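Local coordinates for methane monooxygenase regulatory protein B (Methylococcus capsulatus, PDB 4GAM) that probably regulates the soluble methane monooxygenase system by docking on its hydroxylase component and modulating methane oxidation, at residues 37-42 and 76-81; 110-115 and 123-128. One frame throughout, in Å; residues are numbered along the deposited sequence.

Contact 1 (37-42 and 76-81); sequences TVVLVL and YWWIKA
The two inner strands of the four-stranded antiparallel sheet of this MmoB/DmpM-family protein, 37-43 and 76-82, meet here, their segment axes inclined at 160°. Three hydrogen-bonded pairs, Val38 with Ala81, Leu40 with Ile79 and Leu42 with Trp77, alternate with two non-hydrogen-bonded ones. At the centre, Leu40 N gives its hydrogen to Ile79 O at 2.8 Å, while Ile79 N returns one nearly along the Leu40 C=O axis. The grip slackens toward Ala81, whose O receives only a weak bond from Val38 N.

On the face of Leu40, Leu42, Trp77 and Ile79, Leu42 and Trp77 pack against helix 46-63. Leu42 CG lies beside its backbone N, and its CD1 crosses obliquely to Ile79 CD1, 3.7 Å away. Next to them the CB atoms of Leu40 and Ile79 approach to 4.0 Å. Ile48 and Phe51 of the helix cover Leu42, and Asn49 OD1 holds Trp77 NE1.

Val39, Val41, Trp78 and Lys80 occupy the other side, turned to a chain of another protein, probably the hydroxylase. Val41 CG1, anti to the backbone N, comes obliquely to Tyr76 CD1 at 3.8 Å, whereas Val39 CG1 lies 3.9 Å from Trp78 NE1. Lys80 leaves the strand with CG anti to N and bends at its second torsion; its CD passes Val39 CG2 and its CE packs, carbon to oxygen, on Thr37 OG1 at 3.5 Å, an oxygen hydrogen-bonded to Ser35 OG. Lys80 NZ forms a salt bridge with an acidic side chain of that other chain. An alanine here would probably weaken the docking surface, since both this charge pair and the aliphatic cover over Val39 and Thr37 would be lost. Such a layout is typical of an alpha/beta sandwich, here with a protein partner on the sheet's other side.

Contact 2 (110-115 and 123-128); sequences SSTIGR and FTITSE
A glycine-centred bend, where strand 109-113 of one sheet passes into strand 115-118 of the next, meets the end of strand 122-126. Gly114 makes the turn with a phi of 137°, at which any side chain would press against the preceding carbonyl oxygen, and a CB would also collide with Thr126 O. Beyond it, Arg115 and Thr126 form a hydrogen-bonded antiparallel pair: Arg115 N donates to Thr126 O at 2.8 Å, and Thr126 N donates in the carbonyl plane of Arg115 O.

The arginine side chain, bent at its second and third torsions, folds back over the segment leaving the strand. Thr126 O sits over the centre of one guanidinium face, and NH1 makes a weak bond to Ser127 O at 2.9 Å. An aromatic side chain of another protein's chain forms a cation-pi contact with the same arginine. Thr126 OG1 accepts from Glu128 N at 2.9 Å, turning the chain as the strand ends.

Just before the bend, Thr112 CG2 meets CD1 of the extended Ile125 chain on strand 122-126, tip to tip at 3.6 Å. The arrangement is that of an antiparallel hairpin finished by an ST turn.

Contact 1 closes before contact 2 opens along the chain, and their centres lie about 9 Å apart within the MmoB/DmpM fold. They join through neighbouring strands: strand 37-43 of contact 1 pairs antiparallel with strand 109-113 of contact 2, where Val39 O and Ile113 N lie 2.8 Å apart in a probable hydrogen bond. Ser110 and Ser111, both opposite Val41, form a classic beta bulge at this seam. Past Gly114 the same chain enters the three-stranded sheet of 84-88, 122-126 and 115-118, so contact 2 ties the two sheets together. Both contacts include residues touching the chain of another protein, consistent with a docking surface to which both sheets contribute.

Contact 1 (37-42 and 76-81)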
# COMPACT_ATOMS: atom_id res chain seq x y z
N THR D 37 -13.10 24.78 24.40
CA THR D 37 -12.04 23.83 24.11
C THR D 37 -12.18 23.20 22.73
O THR D 37 -13.06 23.58 21.95
CB THR D 37 -11.96 22.71 25.16
OG1 THR D 37 -13.13 21.88 25.07
CG2 THR D 37 -11.87 23.30 26.57
N VAL D 38 -11.30 22.25 22.44
CA VAL D 38 -11.28 21.58 21.15
C VAL D 38 -10.75 20.17 21.37
O VAL D 38 -9.91 19.94 22.24
CB VAL D 38 -10.41 22.36 20.13
CG1 VAL D 38 -9.11 21.62 19.82
CG2 VAL D 38 -11.19 22.63 18.86
N VAL D 39 -11.28 19.21 20.62
CA VAL D 39 -10.83 17.83 20.75
C VAL D 39 -10.29 17.29 19.44
O VAL D 39 -10.97 17.29 18.42
CB VAL D 39 -11.96 16.92 21.27
CG1 VAL D 39 -11.45 15.48 21.42
CG2 VAL D 39 -12.50 17.44 22.59
N LEU D 40 -9.04 16.83 19.48
CA LEU D 40 -8.40 16.23 18.32
C LEU D 40 -8.04 14.78 18.60
O LEU D 40 -7.42 14.47 19.61
CB LEU D 40 -7.16 17.03 17.94
CG LEU D 40 -6.44 16.64 16.65
CD1 LEU D 40 -7.44 16.52 15.50
CD2 LEU D 40 -5.36 17.66 16.32
N VAL D 41 -8.46 13.89 17.71
CA VAL D 41 -8.13 12.47 17.83
C VAL D 41 -7.18 12.06 16.72
O VAL D 41 -7.54 12.13 15.54
CB VAL D 41 -9.38 11.58 17.78
CG1 VAL D 41 -8.98 10.12 17.64
CG2 VAL D 41 -10.24 11.79 19.01
N LEU D 42 -5.98 11.63 17.09
CA LEU D 42 -4.96 11.26 16.12
C LEU D 42 -4.54 9.79 16.23
O LEU D 42 -4.08 9.35 17.29
CB LEU D 42 -3.74 12.18 16.25
CG LEU D 42 -4.01 13.67 16.02
CD1 LEU D 42 -2.75 14.49 16.24
CD2 LEU D 42 -4.57 13.92 14.63
N TYR D 76 -4.94 5.34 19.73
CA TYR D 76 -5.04 6.74 19.35
C TYR D 76 -4.62 7.71 20.44
O TYR D 76 -4.52 7.35 21.62
CB TYR D 76 -6.44 7.09 18.85
CG TYR D 76 -7.54 7.05 19.90
CD1 TYR D 76 -7.84 8.18 20.65
CD2 TYR D 76 -8.28 5.90 20.11
CE1 TYR D 76 -8.85 8.16 21.59
CE2 TYR D 76 -9.29 5.87 21.05
CZ TYR D 76 -9.57 7.00 21.79
OH TYR D 76 -10.57 6.97 22.73
N TRP D 77 -4.37 8.95 20.03
CA TRP D 77 -4.01 10.01 20.96
C TRP D 77 -5.19 10.94 21.17
O TRP D 77 -5.74 11.50 20.21
CB TRP D 77 -2.81 10.80 20.43
CG TRP D 77 -1.59 9.97 20.26
CD1 TRP D 77 -1.10 9.46 19.10
CD2 TRP D 77 -0.71 9.53 21.30
NE1 TRP D 77 0.04 8.74 19.35
CE2 TRP D 77 0.30 8.76 20.69
CE3 TRP D 77 -0.68 9.72 22.69
CZ2 TRP D 77 1.33 8.18 21.42
CZ3 TRP D 77 0.35 9.15 23.41
CH2 TRP D 77 1.34 8.38 22.78
N TRP D 78 -5.59 11.10 22.42
CA TRP D 78 -6.68 12.00 22.76
C TRP D 78 -6.08 13.36 23.11
O TRP D 78 -5.52 13.54 24.18
CB TRP D 78 -7.48 11.42 23.92
CG TRP D 78 -8.71 12.20 24.28
CD1 TRP D 78 -9.96 12.06 23.74
CD2 TRP D 78 -8.81 13.22 25.27
NE1 TRP D 78 -10.83 12.94 24.34
CE2 TRP D 78 -10.15 13.67 25.28
CE3 TRP D 78 -7.90 13.81 26.15
CZ2 TRP D 78 -10.59 14.67 26.14
CZ3 TRP D 78 -8.34 14.81 27.00
CH2 TRP D 78 -9.67 15.23 26.99
N ILE D 79 -6.21 14.31 22.18
CA ILE D 79 -5.67 15.65 22.36
C ILE D 79 -6.80 16.64 22.65
O ILE D 79 -7.86 16.58 22.03
CB ILE D 79 -4.90 16.13 21.10
CG1 ILE D 79 -3.69 15.24 20.84
CG2 ILE D 79 -4.44 17.56 21.25
CD1 ILE D 79 -3.90 14.26 19.72
N LYS D 80 -6.57 17.54 23.61
CA LYS D 80 -7.56 18.55 23.97
C LYS D 80 -6.88 19.85 24.35
O LYS D 80 -6.01 19.88 25.22
CB LYS D 80 -8.43 18.04 25.13
CG LYS D 80 -9.44 19.04 25.67
CD LYS D 80 -10.67 18.32 26.18
CE LYS D 80 -11.63 19.24 26.90
NZ LYS D 80 -12.92 18.55 27.19
N ALA D 81 -7.26 20.94 23.69
CA ALA D 81 -6.67 22.25 23.94
C ALA D 81 -7.74 23.32 24.04
O ALA D 81 -8.90 23.08 23.73
CB ALA D 81 -5.67 22.60 22.85

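Contact 2 (110-115 and 123-128)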
# COMPACT_ATOMS: atom_id res chain seq x y z
N SER D 110 -8.09 10.94 13.15
CA SER D 110 -9.28 10.11 13.25
C SER D 110 -10.56 10.88 13.55
O SER D 110 -11.58 10.63 12.92
CB SER D 110 -9.08 8.96 14.24
OG SER D 110 -8.43 7.88 13.60
N SER D 111 -10.53 11.81 14.49
CA SER D 111 -11.73 12.60 14.75
C SER D 111 -11.50 14.01 15.27
O SER D 111 -10.38 14.42 15.59
CB SER D 111 -12.70 11.84 15.66
OG SER D 111 -14.01 12.36 15.53
N THR D 112 -12.60 14.74 15.36
CA THR D 112 -12.57 16.15 15.67
C THR D 112 -13.81 16.51 16.47
O THR D 112 -14.89 16.01 16.21
CB THR D 112 -12.54 16.97 14.36
OG1 THR D 112 -11.19 17.04 13.87
CG2 THR D 112 -13.06 18.38 14.58
N ILE D 113 -13.63 17.35 17.49
CA ILE D 113 -14.77 17.99 18.13
C ILE D 113 -14.51 19.49 18.12
O ILE D 113 -13.70 20.00 18.89
CB ILE D 113 -15.03 17.46 19.55
CG1 ILE D 113 -15.00 15.93 19.58
CG2 ILE D 113 -16.36 17.95 20.07
CD1 ILE D 113 -15.32 15.34 20.93
N GLY D 114 -15.20 20.18 17.21
CA GLY D 114 -14.91 21.56 16.89
C GLY D 114 -14.99 21.69 15.38
O GLY D 114 -15.29 20.70 14.70
N ARG D 115 -14.72 22.87 14.84
CA ARG D 115 -14.76 23.03 13.38
C ARG D 115 -13.38 22.81 12.79
O ARG D 115 -12.40 23.40 13.23
CB ARG D 115 -15.28 24.41 12.97
CG ARG D 115 -16.06 25.14 14.03
CD ARG D 115 -17.42 24.52 14.30
NE ARG D 115 -17.47 23.86 15.61
CZ ARG D 115 -17.47 24.50 16.78
NH1 ARG D 115 -17.41 25.83 16.81
NH2 ARG D 115 -17.52 23.82 17.91
N PHE D 123 -3.68 22.66 8.22
CA PHE D 123 -4.88 22.15 8.87
C PHE D 123 -5.11 22.80 10.23
O PHE D 123 -4.23 22.79 11.09
CB PHE D 123 -4.81 20.63 9.00
CG PHE D 123 -5.94 20.03 9.78
CD1 PHE D 123 -7.13 19.70 9.15
CD2 PHE D 123 -5.82 19.78 11.14
CE1 PHE D 123 -8.18 19.15 9.87
CE2 PHE D 123 -6.86 19.23 11.86
CZ PHE D 123 -8.05 18.91 11.23
N THR D 124 -6.30 23.35 10.43
CA THR D 124 -6.63 23.99 11.70
C THR D 124 -8.00 23.54 12.22
O THR D 124 -8.96 23.41 11.45
CB THR D 124 -6.57 25.53 11.60
OG1 THR D 124 -7.53 26.12 12.48
CG2 THR D 124 -6.85 25.98 10.17
N ILE D 125 -8.07 23.30 13.52
CA ILE D 125 -9.32 22.95 14.19
C ILE D 125 -9.61 23.96 15.30
O ILE D 125 -8.74 24.23 16.14
CB ILE D 125 -9.30 21.51 14.75
CG1 ILE D 125 -10.50 21.27 15.66
CG2 ILE D 125 -7.99 21.23 15.48
CD1 ILE D 125 -10.42 19.97 16.43
N THR D 126 -10.81 24.53 15.30
CA THR D 126 -11.10 25.64 16.21
C THR D 126 -12.49 25.55 16.86
O THR D 126 -13.36 24.81 16.41
CB THR D 126 -10.96 27.00 15.49
OG1 THR D 126 -11.60 28.03 16.25
CG2 THR D 126 -11.59 26.93 14.12
N SER D 127 -12.67 26.32 17.93
CA SER D 127 -13.92 26.35 18.66
C SER D 127 -14.79 27.50 18.18
O SER D 127 -15.94 27.65 18.60
CB SER D 127 -13.65 26.47 20.17
OG SER D 127 -14.79 26.10 20.93
N GLU D 128 -14.24 28.32 17.30
CA GLU D 128 -14.97 29.45 16.73
C GLU D 128 -16.02 28.95 15.74
O GLU D 128 -15.74 28.08 14.92
CB GLU D 128 -14.02 30.42 16.02
CG GLU D 128 -14.55 31.85 15.95
CD GLU D 128 -14.31 32.51 14.60
OE1 GLU D 128 -13.21 32.35 14.03
OE2 GLU D 128 -15.23 33.19 14.11